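Endo-beta-1,2-glucanase (Talaromyces funiculosus, PDB 6IMV) hydrolyses internal beta-1,2-glucosidic bonds of beta-1,2-glucans and represents a new family of glycoside hydrolases. Local coordinates at residues C15-Q20 / A399-M404; T122-Y127 / Q196-Y201; L128-T133 / F140-T145. All blocks are in the same frame, centred on the assembly; numbering follows the deposited sequence.

Interaction 1 (C15-Q20 / A399-M404)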
loop_
_atom_site.group_PDB
_atom_site.type_symbol
_atom_site.label_atom_id
_atom_site.label_comp_id
_atom_site.label_asym_id
_atom_site.label_seq_id
_atom_site.Cartn_x
_atom_site.Cartn_y
_atom_site.Cartn_z
ATOM N N CYS A 15 -24.110 0.635 8.605
ATOM C CA CYS A 15 -23.046 -0.248 8.188
ATOM C C CYS A 15 -23.106 -0.502 6.675
ATOM O O CYS A 15 -22.071 -0.520 6.008
ATOM C CB CYS A 15 -23.108 -1.579 8.922
ATOM S SG CYS A 15 -21.632 -2.568 8.592
ATOM N N ARG A 16 -24.316 -0.697 6.155
ATOM C CA ARG A 16 -24.537 -1.073 4.769
ATOM C C ARG A 16 -24.866 0.177 3.940
ATOM O O ARG A 16 -25.780 0.169 3.147
ATOM C CB ARG A 16 -25.639 -2.142 4.713
ATOM C CG ARG A 16 -25.595 -3.031 3.480
ATOM C CD ARG A 16 -24.372 -3.932 3.455
ATOM N NE ARG A 16 -24.397 -4.894 2.348
ATOM C CZ ARG A 16 -23.648 -4.834 1.254
ATOM N NH1 ARG A 16 -22.900 -3.768 0.995
ATOM N NH2 ARG A 16 -23.645 -5.861 0.424
ATOM N N PHE A 17 -24.057 1.236 4.090
ATOM C CA PHE A 17 -24.331 2.540 3.484
ATOM C C PHE A 17 -24.120 2.522 1.964
ATOM O O PHE A 17 -24.691 3.367 1.263
ATOM C CB PHE A 17 -23.473 3.640 4.118
ATOM C CG PHE A 17 -21.994 3.518 3.842
ATOM C CD1 PHE A 17 -21.450 4.026 2.670
ATOM C CD2 PHE A 17 -21.155 2.883 4.740
ATOM C CE1 PHE A 17 -20.098 3.893 2.409
ATOM C CE2 PHE A 17 -19.796 2.773 4.480
ATOM C CZ PHE A 17 -19.276 3.271 3.317
ATOM N N ALA A 18 -23.317 1.585 1.447
ATOM C CA ALA A 18 -22.943 1.615 0.033
ATOM C C ALA A 18 -24.186 1.610 -0.864
ATOM O O ALA A 18 -24.224 2.356 -1.842
ATOM C CB ALA A 18 -22.020 0.479 -0.311
ATOM N N HIS A 19 -25.204 0.801 -0.527
ATOM C CA HIS A 19 -26.399 0.722 -1.383
ATOM C C HIS A 19 -27.485 1.725 -0.957
ATOM O O HIS A 19 -28.546 1.765 -1.592
ATOM C CB HIS A 19 -26.923 -0.716 -1.531
ATOM C CG HIS A 19 -27.405 -1.392 -0.289
ATOM N ND1 HIS A 19 -27.353 -2.770 -0.161
ATOM C CD2 HIS A 19 -27.960 -0.921 0.849
ATOM C CE1 HIS A 19 -27.870 -3.124 1.001
ATOM N NE2 HIS A 19 -28.250 -2.002 1.649
ATOM N N GLN A 20 -27.210 2.553 0.062
ATOM C CA GLN A 20 -28.064 3.692 0.429
ATOM C C GLN A 20 -27.861 4.873 -0.537
ATOM O O GLN A 20 -28.705 5.773 -0.567
ATOM C CB GLN A 20 -27.786 4.171 1.856
ATOM C CG GLN A 20 -28.269 3.225 2.944
ATOM C CD GLN A 20 -27.971 3.755 4.326
ATOM O OE1 GLN A 20 -26.967 4.418 4.559
ATOM N NE2 GLN A 20 -28.843 3.462 5.274
ATOM N N ALA A 399 -17.056 5.508 -7.021
ATOM C CA ALA A 399 -18.112 4.832 -7.788
ATOM C C ALA A 399 -17.738 3.352 -7.976
ATOM O O ALA A 399 -18.584 2.459 -7.778
ATOM C CB ALA A 399 -18.353 5.515 -9.113
ATOM N N TRP A 400 -16.476 3.099 -8.337
ATOM C CA TRP A 400 -15.990 1.739 -8.531
ATOM C C TRP A 400 -15.981 0.980 -7.202
ATOM O O TRP A 400 -16.402 -0.177 -7.133
ATOM C CB TRP A 400 -14.618 1.743 -9.202
ATOM C CG TRP A 400 -14.716 1.952 -10.677
ATOM C CD1 TRP A 400 -14.547 3.123 -11.359
ATOM C CD2 TRP A 400 -15.022 0.955 -11.665
ATOM N NE1 TRP A 400 -14.738 2.922 -12.693
ATOM C CE2 TRP A 400 -15.030 1.607 -12.913
ATOM C CE3 TRP A 400 -15.314 -0.410 -11.616
ATOM C CZ2 TRP A 400 -15.286 0.928 -14.101
ATOM C CZ3 TRP A 400 -15.578 -1.081 -12.788
ATOM C CH2 TRP A 400 -15.562 -0.419 -14.013
ATOM N N TRP A 401 -15.521 1.658 -6.144
ATOM C CA TRP A 401 -15.521 1.138 -4.785
ATOM C C TRP A 401 -16.942 0.704 -4.383
ATOM O O TRP A 401 -17.148 -0.416 -3.914
ATOM C CB TRP A 401 -14.958 2.193 -3.826
ATOM C CG TRP A 401 -14.661 1.694 -2.447
ATOM C CD1 TRP A 401 -13.452 1.277 -1.965
ATOM C CD2 TRP A 401 -15.582 1.608 -1.342
ATOM N NE1 TRP A 401 -13.559 0.948 -0.641
ATOM C CE2 TRP A 401 -14.854 1.128 -0.234
ATOM C CE3 TRP A 401 -16.948 1.873 -1.182
ATOM C CZ2 TRP A 401 -15.451 0.904 1.006
ATOM C CZ3 TRP A 401 -17.531 1.664 0.048
ATOM C CH2 TRP A 401 -16.793 1.185 1.126
ATOM N N ARG A 402 -17.912 1.602 -4.575
ATOM C CA ARG A 402 -19.311 1.369 -4.239
ATOM C C ARG A 402 -19.821 0.128 -4.984
ATOM O O ARG A 402 -20.443 -0.762 -4.382
ATOM C CB ARG A 402 -20.167 2.594 -4.584
ATOM C CG ARG A 402 -21.664 2.367 -4.421
ATOM C CD ARG A 402 -22.513 3.563 -4.812
ATOM N NE ARG A 402 -23.916 3.201 -4.962
ATOM C CZ ARG A 402 -24.412 2.450 -5.944
ATOM N NH1 ARG A 402 -23.662 2.127 -6.983
ATOM N NH2 ARG A 402 -25.658 1.999 -5.862
ATOM N N ASN A 403 -19.558 0.081 -6.293
ATOM C CA ASN A 403 -20.031 -0.997 -7.168
ATOM C C ASN A 403 -19.626 -2.366 -6.598
ATOM O O ASN A 403 -20.441 -3.293 -6.525
ATOM C CB ASN A 403 -19.548 -0.825 -8.613
ATOM C CG ASN A 403 -20.416 -1.578 -9.600
ATOM O OD1 ASN A 403 -21.559 -1.205 -9.819
ATOM N ND2 ASN A 403 -19.890 -2.637 -10.193
ATOM N N MET A 404 -18.374 -2.482 -6.163
ATOM C CA MET A 404 -17.878 -3.715 -5.560
ATOM C C MET A 404 -18.445 -3.899 -4.142
ATOM O O MET A 404 -18.860 -5.002 -3.795
ATOM C CB MET A 404 -16.350 -3.711 -5.543
ATOM C CG MET A 404 -15.761 -3.815 -6.940
ATOM S SD MET A 404 -13.958 -3.840 -6.942
ATOM C CE MET A 404 -13.583 -2.118 -7.267
HETATM O O HOH W 1 -28.487 1.432 -4.270
#
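Phe-17 and Trp-401 form the tight, apolar end of this contact. CZ of Phe-17 lies 3.9 Å from Trp-401 CH2; the two side chains cross at about a right angle, and Phe-17 CZ approaches the CZ3-CH2 side of the indole obliquely. A chi1 of 67°, with CG between the backbone N and the carbonyl carbon, directs the Phe-17 ring to the indole. Beside it, Ala-18 points its CB toward helix 394-405, and its backbone passes within 5.6 Å of Arg-402, measured between the two CA atoms. The extended Arg-402 chain passes Ala-18 O, with CG 3.6 Å from it.

The other end is looser and wetter. His-19 is exposed, and one water donates to His-19 O at 2.7 Å while accepting a weak bond from Arg-402 NH2 at 3.3 Å. That water lies at the guanidinium edge, in its plane; Arg-402 NE is hydrogen-bonded to Tyr-21 O.

Helix 30-41 supplies Val-37 against Phe-17 and Phe-33 against Arg-402, while Val-26 of helix 23-28 also touches Arg-402. With Cys-15 disulfide-bonded to Cys-504, the N-terminal loop is thus fitted between these helices, helix 394-405 and the C-terminal tail.

Interaction 2 (T122-Y127 / Q196-Y201). With NAG (2-acetamido-2-deoxy-beta-D-glucopyranose), chain F.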
loop_
_atom_site.group_PDB
_atom_site.type_symbol
_atom_site.label_atom_id
_atom_site.label_comp_id
_atom_site.label_asym_id
_atom_site.label_seq_id
_atom_site.Cartn_x
_atom_site.Cartn_y
_atom_site.Cartn_z
ATOM N N THR A 122 4.627 3.297 21.425
ATOM C CA THR A 122 4.634 1.867 21.753
ATOM C C THR A 122 5.325 1.081 20.633
ATOM O O THR A 122 6.150 0.214 20.907
ATOM C CB THR A 122 3.214 1.337 21.988
ATOM O OG1 THR A 122 2.599 2.171 22.966
ATOM C CG2 THR A 122 3.179 -0.096 22.459
ATOM N N LYS A 123 4.979 1.402 19.379
ATOM C CA LYS A 123 5.501 0.694 18.195
ATOM C C LYS A 123 7.026 0.804 18.154
ATOM O O LYS A 123 7.693 -0.208 17.961
ATOM C CB LYS A 123 4.898 1.251 16.901
ATOM C CG LYS A 123 5.447 0.653 15.610
ATOM C CD LYS A 123 4.975 1.370 14.356
ATOM C CE LYS A 123 3.488 1.234 14.091
ATOM N NZ LYS A 123 3.063 -0.178 13.980
ATOM N N LEU A 124 7.559 2.022 18.342
ATOM C CA LEU A 124 9.000 2.254 18.273
ATOM C C LEU A 124 9.718 1.384 19.314
ATOM O O LEU A 124 10.752 0.794 19.018
ATOM C CB LEU A 124 9.322 3.733 18.507
ATOM C CG LEU A 124 10.815 4.078 18.429
ATOM C CD1 LEU A 124 11.436 3.582 17.123
ATOM C CD2 LEU A 124 11.039 5.566 18.576
ATOM N N GLN A 125 9.167 1.334 20.533
ATOM C CA GLN A 125 9.735 0.510 21.609
ATOM C C GLN A 125 9.898 -0.938 21.104
ATOM O O GLN A 125 10.950 -1.542 21.279
ATOM C CB GLN A 125 8.878 0.593 22.876
ATOM C CG GLN A 125 8.916 1.963 23.536
ATOM C CD GLN A 125 8.062 2.057 24.776
ATOM O OE1 GLN A 125 8.110 1.209 25.658
ATOM N NE2 GLN A 125 7.277 3.117 24.862
ATOM N N THR A 126 8.861 -1.463 20.436
ATOM C CA THR A 126 8.848 -2.827 19.915
ATOM C C THR A 126 9.902 -3.006 18.811
ATOM O O THR A 126 10.626 -4.023 18.800
ATOM C CB THR A 126 7.454 -3.207 19.414
ATOM O OG1 THR A 126 6.533 -2.958 20.485
ATOM C CG2 THR A 126 7.379 -4.645 18.952
ATOM N N TYR A 127 9.988 -2.035 17.889
ATOM C CA TYR A 127 11.002 -2.023 16.830
ATOM C C TYR A 127 12.401 -2.153 17.448
ATOM O O TYR A 127 13.235 -2.889 16.935
ATOM C CB TYR A 127 10.942 -0.734 16.002
ATOM C CG TYR A 127 9.939 -0.672 14.872
ATOM C CD1 TYR A 127 8.666 -1.221 14.975
ATOM C CD2 TYR A 127 10.242 0.030 13.716
ATOM C CE1 TYR A 127 7.750 -1.118 13.936
ATOM C CE2 TYR A 127 9.340 0.146 12.669
ATOM C CZ TYR A 127 8.087 -0.427 12.780
ATOM O OH TYR A 127 7.214 -0.299 11.743
ATOM N N GLN A 196 13.357 9.424 14.049
ATOM C CA GLN A 196 14.435 9.875 13.161
ATOM C C GLN A 196 15.688 9.014 13.417
ATOM O O GLN A 196 16.356 8.579 12.475
ATOM C CB GLN A 196 14.688 11.382 13.329
ATOM C CG GLN A 196 15.802 11.940 12.440
ATOM C CD GLN A 196 15.377 12.253 11.021
ATOM O OE1 GLN A 196 14.396 12.962 10.775
ATOM N NE2 GLN A 196 16.144 11.754 10.057
ATOM N N THR A 197 15.975 8.741 14.695
ATOM C CA THR A 197 17.109 7.893 15.094
ATOM C C THR A 197 16.960 6.488 14.494
ATOM O O THR A 197 17.931 5.933 13.961
ATOM C CB THR A 197 17.246 7.858 16.619
ATOM O OG1 THR A 197 17.482 9.212 16.994
ATOM C CG2 THR A 197 18.375 6.978 17.113
ATOM N N TRP A 198 15.760 5.899 14.613
ATOM C CA TRP A 198 15.503 4.573 14.049
ATOM C C TRP A 198 15.744 4.617 12.531
ATOM O O TRP A 198 16.466 3.802 11.981
ATOM C CB TRP A 198 14.085 4.067 14.390
ATOM C CG TRP A 198 13.765 2.780 13.695
ATOM C CD1 TRP A 198 14.065 1.518 14.122
ATOM C CD2 TRP A 198 13.159 2.629 12.398
ATOM N NE1 TRP A 198 13.700 0.599 13.176
ATOM C CE2 TRP A 198 13.130 1.249 12.116
ATOM C CE3 TRP A 198 12.646 3.523 11.445
ATOM C CZ2 TRP A 198 12.595 0.745 10.932
ATOM C CZ3 TRP A 198 12.114 3.021 10.277
ATOM C CH2 TRP A 198 12.100 1.651 10.025
ATOM N N MET A 199 15.128 5.600 11.870
ATOM C CA MET A 199 15.161 5.728 10.421
ATOM C C MET A 199 16.601 5.945 9.948
ATOM O O MET A 199 17.028 5.367 8.933
ATOM C CB MET A 199 14.297 6.913 9.985
ATOM C CG MET A 199 14.068 6.988 8.508
ATOM S SD MET A 199 12.988 8.368 8.074
ATOM C CE MET A 199 14.066 9.758 8.424
ATOM N N ASP A 200 17.348 6.770 10.685
ATOM C CA ASP A 200 18.721 7.127 10.320
ATOM C C ASP A 200 19.629 5.894 10.406
ATOM O O ASP A 200 20.575 5.767 9.626
ATOM C CB ASP A 200 19.276 8.271 11.181
ATOM C CG ASP A 200 18.721 9.640 10.823
ATOM O OD1 ASP A 200 18.138 9.772 9.735
ATOM O OD2 ASP A 200 18.871 10.569 11.645
ATOM N N TYR A 201 19.341 4.983 11.339
ATOM C CA TYR A 201 20.180 3.799 11.504
ATOM C C TYR A 201 20.137 2.932 10.233
ATOM O O TYR A 201 21.173 2.379 9.815
ATOM C CB TYR A 201 19.785 3.022 12.760
ATOM C CG TYR A 201 20.570 1.749 12.932
ATOM C CD1 TYR A 201 21.936 1.781 13.163
ATOM C CD2 TYR A 201 19.957 0.513 12.811
ATOM C CE1 TYR A 201 22.675 0.617 13.297
ATOM C CE2 TYR A 201 20.676 -0.661 12.957
ATOM C CZ TYR A 201 22.039 -0.607 13.195
ATOM O OH TYR A 201 22.733 -1.770 13.313
HETATM C C1 NAG F . 20.202 -1.569 16.672
HETATM C C2 NAG F . 20.425 -0.160 17.173
HETATM C C3 NAG F . 21.884 0.223 16.969
HETATM C C4 NAG F . 22.812 -0.798 17.611
HETATM C C5 NAG F . 22.438 -2.168 17.086
HETATM C C6 NAG F . 23.297 -3.298 17.645
HETATM C C7 NAG F . 18.766 1.627 16.981
HETATM C C8 NAG F . 17.971 2.444 16.007
HETATM N N2 NAG F . 19.562 0.729 16.441
HETATM O O3 NAG F . 22.089 1.514 17.514
HETATM O O4 NAG F . 24.177 -0.514 17.271
HETATM O O5 NAG F . 21.074 -2.398 17.418
HETATM O O6 NAG F . 22.674 -3.744 18.855
HETATM O O7 NAG F . 18.682 1.811 18.175
HETATM O O HOH W 2 14.372 -2.076 14.307
#
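A T-shaped aromatic pair, Tyr-127 on Trp-198, forms the centre of a helix-helix interface between 112-133 and 186-210. The edge of Tyr-127 points at one face of the indole: CD2 stands 3.4 Å above the ring plane, offset toward the rim, and is 3.5 Å from Trp-198 CE2. The centroids of the phenol ring and the five-membered ring are 5.2 Å apart, and the planes meet at 65°, confirming edge-to-face geometry. CG of Trp-198 lies anti to the backbone N (chi1 174°), which carries the indole across to the other helix. One turn earlier on 112-133, Leu-124 and Trp-198 lie alongside each other, pointing opposite ways, with Leu-124 CD1 3.8 Å from Trp-198 CB.

No direct hydrogen bond links the segments, but a water does. It lies in the indole plane, accepts from Trp-198 NE1 at 3.0 Å and donates to Tyr-127 O at 3.0 Å, so the buried N-H has a partner. The phenol OH of Tyr-127 is bonded to Glu-83, which also pairs with Lys-123.

At the outer end, Tyr-201 offers a ring face to the N-linked NAG, whose N2 sits 3.6 Å above it. The two segments run in broadly the same direction, consistent with side-by-side helices in the (alpha/alpha)6 barrel of this family.

Interaction 3 (L128-T133 / F140-T145). With NAG (2-acetamido-2-deoxy-beta-D-glucopyranose), chain F; BGC (beta-D-glucopyranose), chain D.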
loop_
_atom_site.group_PDB
_atom_site.type_symbol
_atom_site.label_atom_id
_atom_site.label_comp_id
_atom_site.label_asym_id
_atom_site.label_seq_id
_atom_site.Cartn_x
_atom_site.Cartn_y
_atom_site.Cartn_z
ATOM N N LEU A 128 12.643 -1.414 18.542
ATOM C CA LEU A 128 13.969 -1.326 19.154
ATOM C C LEU A 128 14.314 -2.628 19.903
ATOM O O LEU A 128 15.467 -3.060 19.857
ATOM C CB LEU A 128 14.032 -0.103 20.080
ATOM C CG LEU A 128 13.970 1.270 19.399
ATOM C CD1 LEU A 128 14.287 2.389 20.379
ATOM C CD2 LEU A 128 14.906 1.374 18.204
ATOM N N ARG A 129 13.333 -3.254 20.565
ATOM C CA ARG A 129 13.512 -4.572 21.206
ATOM C C ARG A 129 13.842 -5.626 20.138
ATOM O O ARG A 129 14.676 -6.510 20.355
ATOM C CB ARG A 129 12.265 -4.996 21.993
ATOM C CG ARG A 129 11.985 -4.177 23.247
ATOM C CD ARG A 129 10.962 -4.847 24.166
ATOM N NE ARG A 129 9.703 -5.206 23.510
ATOM C CZ ARG A 129 8.682 -4.372 23.295
ATOM N NH1 ARG A 129 8.762 -3.104 23.675
ATOM N NH2 ARG A 129 7.576 -4.814 22.716
ATOM N N PHE A 130 13.184 -5.533 18.979
ATOM C CA PHE A 130 13.439 -6.449 17.869
ATOM C C PHE A 130 14.877 -6.287 17.362
ATOM O O PHE A 130 15.560 -7.274 17.087
ATOM C CB PHE A 130 12.459 -6.221 16.716
ATOM C CG PHE A 130 12.697 -7.148 15.552
ATOM C CD1 PHE A 130 12.298 -8.472 15.613
ATOM C CD2 PHE A 130 13.352 -6.704 14.412
ATOM C CE1 PHE A 130 12.536 -9.333 14.549
ATOM C CE2 PHE A 130 13.590 -7.565 13.348
ATOM C CZ PHE A 130 13.175 -8.875 13.418
ATOM N N ASN A 131 15.310 -5.036 17.190
ATOM C CA ASN A 131 16.652 -4.740 16.714
ATOM C C ASN A 131 17.704 -5.320 17.674
ATOM O O ASN A 131 18.716 -5.868 17.245
ATOM C CB ASN A 131 16.848 -3.238 16.529
ATOM C CG ASN A 131 18.258 -2.871 16.135
ATOM O OD1 ASN A 131 18.779 -3.366 15.136
ATOM N ND2 ASN A 131 18.862 -1.998 16.918
ATOM N N GLU A 132 17.451 -5.175 18.975
ATOM C CA GLU A 132 18.335 -5.645 20.035
ATOM C C GLU A 132 18.493 -7.167 19.977
ATOM O O GLU A 132 19.590 -7.663 20.095
ATOM C CB GLU A 132 17.765 -5.243 21.392
ATOM C CG GLU A 132 18.715 -5.496 22.536
ATOM C CD GLU A 132 18.190 -4.941 23.847
ATOM O OE1 GLU A 132 19.022 -4.679 24.743
ATOM O OE2 GLU A 132 16.945 -4.768 23.963
ATOM N N THR A 133 17.378 -7.887 19.823
ATOM C CA THR A 133 17.363 -9.353 19.806
ATOM C C THR A 133 17.861 -9.881 18.451
ATOM O O THR A 133 18.521 -10.924 18.401
ATOM C CB THR A 133 15.960 -9.894 20.111
ATOM O OG1 THR A 133 15.559 -9.357 21.369
ATOM C CG2 THR A 133 15.895 -11.404 20.152
ATOM N N PHE A 140 16.029 -3.140 9.780
ATOM C CA PHE A 140 14.950 -3.460 8.868
ATOM C C PHE A 140 14.089 -4.562 9.483
ATOM O O PHE A 140 14.502 -5.207 10.456
ATOM C CB PHE A 140 15.521 -3.914 7.521
ATOM C CG PHE A 140 16.341 -2.864 6.819
ATOM C CD1 PHE A 140 15.725 -1.842 6.115
ATOM C CD2 PHE A 140 17.727 -2.890 6.862
ATOM C CE1 PHE A 140 16.473 -0.881 5.455
ATOM C CE2 PHE A 140 18.473 -1.926 6.205
ATOM C CZ PHE A 140 17.846 -0.923 5.501
ATOM N N LEU A 141 12.903 -4.774 8.907
ATOM C CA LEU A 141 11.966 -5.772 9.410
ATOM C C LEU A 141 11.739 -6.855 8.358
ATOM O O LEU A 141 11.436 -6.560 7.201
ATOM C CB LEU A 141 10.630 -5.109 9.756
ATOM C CG LEU A 141 10.664 -4.028 10.834
ATOM C CD1 LEU A 141 9.276 -3.437 11.019
ATOM C CD2 LEU A 141 11.200 -4.570 12.151
ATOM N N PRO A 142 11.798 -8.144 8.755
ATOM C CA PRO A 142 11.331 -9.242 7.918
ATOM C C PRO A 142 9.803 -9.309 8.045
ATOM O O PRO A 142 9.230 -8.476 8.715
ATOM C CB PRO A 142 11.987 -10.449 8.589
ATOM C CG PRO A 142 11.915 -10.101 10.052
ATOM C CD PRO A 142 12.186 -8.610 10.095
ATOM N N TRP A 143 9.170 -10.300 7.427
ATOM C CA TRP A 143 7.828 -10.710 7.864
ATOM C C TRP A 143 7.948 -11.228 9.301
ATOM O O TRP A 143 8.878 -11.972 9.611
ATOM C CB TRP A 143 7.233 -11.765 6.930
ATOM C CG TRP A 143 6.783 -11.220 5.613
ATOM C CD1 TRP A 143 7.573 -10.792 4.588
ATOM C CD2 TRP A 143 5.424 -11.052 5.167
ATOM N NE1 TRP A 143 6.802 -10.374 3.537
ATOM C CE2 TRP A 143 5.481 -10.514 3.865
ATOM C CE3 TRP A 143 4.171 -11.306 5.736
ATOM C CZ2 TRP A 143 4.335 -10.211 3.134
ATOM C CZ3 TRP A 143 3.036 -11.009 5.011
ATOM C CH2 TRP A 143 3.121 -10.469 3.726
ATOM N N PHE A 144 7.038 -10.794 10.169
ATOM C CA PHE A 144 7.162 -10.999 11.609
ATOM C C PHE A 144 5.830 -11.469 12.201
ATOM O O PHE A 144 4.764 -11.220 11.647
ATOM C CB PHE A 144 7.618 -9.715 12.311
ATOM C CG PHE A 144 6.800 -8.487 11.995
ATOM C CD1 PHE A 144 5.578 -8.259 12.615
ATOM C CD2 PHE A 144 7.262 -7.547 11.088
ATOM C CE1 PHE A 144 4.831 -7.129 12.315
ATOM C CE2 PHE A 144 6.524 -6.407 10.803
ATOM C CZ PHE A 144 5.307 -6.199 11.416
ATOM N N THR A 145 5.938 -12.123 13.360
ATOM C CA THR A 145 4.826 -12.513 14.196
ATOM C C THR A 145 4.650 -11.429 15.261
ATOM O O THR A 145 5.594 -11.129 15.976
ATOM C CB THR A 145 5.081 -13.891 14.823
ATOM O OG1 THR A 145 5.255 -14.841 13.769
ATOM C CG2 THR A 145 3.971 -14.333 15.748
HETATM C C1 NAG F . 20.202 -1.569 16.672
HETATM C C2 NAG F . 20.425 -0.160 17.173
HETATM C C3 NAG F . 21.884 0.223 16.969
HETATM C C4 NAG F . 22.812 -0.798 17.611
HETATM C C5 NAG F . 22.438 -2.168 17.086
HETATM C C6 NAG F . 23.297 -3.298 17.645
HETATM C C7 NAG F . 18.766 1.627 16.981
HETATM C C8 NAG F . 17.971 2.444 16.007
HETATM N N2 NAG F . 19.562 0.729 16.441
HETATM O O3 NAG F . 22.089 1.514 17.514
HETATM O O4 NAG F . 24.177 -0.514 17.271
HETATM O O5 NAG F . 21.074 -2.398 17.418
HETATM O O6 NAG F . 22.674 -3.744 18.855
HETATM O O7 NAG F . 18.682 1.811 18.175
HETATM C C2 BGC D . 5.689 -8.583 -1.854
HETATM C C3 BGC D . 6.334 -8.390 -0.486
HETATM C C4 BGC D . 7.290 -9.540 -0.191
HETATM C C5 BGC D . 8.311 -9.623 -1.325
HETATM C C6 BGC D . 9.325 -10.739 -1.204
HETATM C C1 BGC D . 6.768 -8.764 -2.909
HETATM O O2 BGC D . 4.951 -7.424 -2.216
HETATM O O3 BGC D . 5.353 -8.327 0.544
HETATM O O4 BGC D . 7.950 -9.297 1.041
HETATM O O5 BGC D . 7.644 -9.822 -2.564
HETATM O O6 BGC D . 8.647 -11.972 -1.154
#
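Phe-130 carries this contact, reaching from the last turns of helix 112-133 to the loop residues Phe-140, Leu-141 and Pro-142. Along the helix, Leu-128 comes first and faces the glycan, with CD2 3.8 Å from O7 of the NAG acetamido group. Arg-129 follows on another side, its NE in a salt bridge with Asp-150 and its NH2 hydrogen-bonded to Gln-149 O.

Phe-130 comes next. Its CG is anti to the backbone N (chi1 180°), which sends the ring outward from the helix to the loop. CZ then reaches Pro-142 CD at 3.5 Å, the two side chains coming from opposite directions, while CD2 touches Leu-141 CD2 at 3.8 Å. Both of these approaches are oblique to the ring. The carbonyl O of Phe-140, by contrast, lies at the ring edge, near its plane, 3.8 Å from CE2. Tyr-134 and Phe-137, from the turn that joins the two segments, add their rings around Phe-130.

Asn-131 leads elsewhere: its ND2 is covalently bonded to NAG C1, the N-glycosylation link. The helix ends with Thr-133, whose backbone N is hydrogen-bonded to Arg-129 O.

Just beyond Pro-142, Trp-143 turns to the sugar pocket, where its NE1 donates to O4 of a bound glucose at 3.0 Å. The N-H...O angle of 176° makes this bond almost straight.

No hydrogen bond crosses between the segments, so the helix meets the loop mainly through apolar contacts, with one carbonyl O at the ring edge, and the polar chemistry lies at its flanks: a glycan on one, a bound glucose in the sugar pocket on the other. The packing of Leu-141 and Pro-142 on Phe-130 probably helps to fix the course of the chain into Trp-143.

Overall arrangement
All three contacts are buried, yet their settings differ. Interactions 2 and 3 share helix 112-133, lie with centres about 10 Å apart and touch directly, Tyr-127 CZ meeting Leu-141 CD1 at 3.7 Å; the same N-linked NAG borders both. Interaction 1 stands on the opposite side of the chain's centre, about 38 Å from interaction 2 between centres, and joins segments far apart in sequence, whereas interaction 3 closes a short turn. Their chemistry follows: interaction 2 pairs two helices through aromatic rings and a water, interaction 3 is apolar helix-to-loop packing beside the sugar pocket, and interaction 1 sets a buried aromatic pair beside a hydrated, partly exposed arginine.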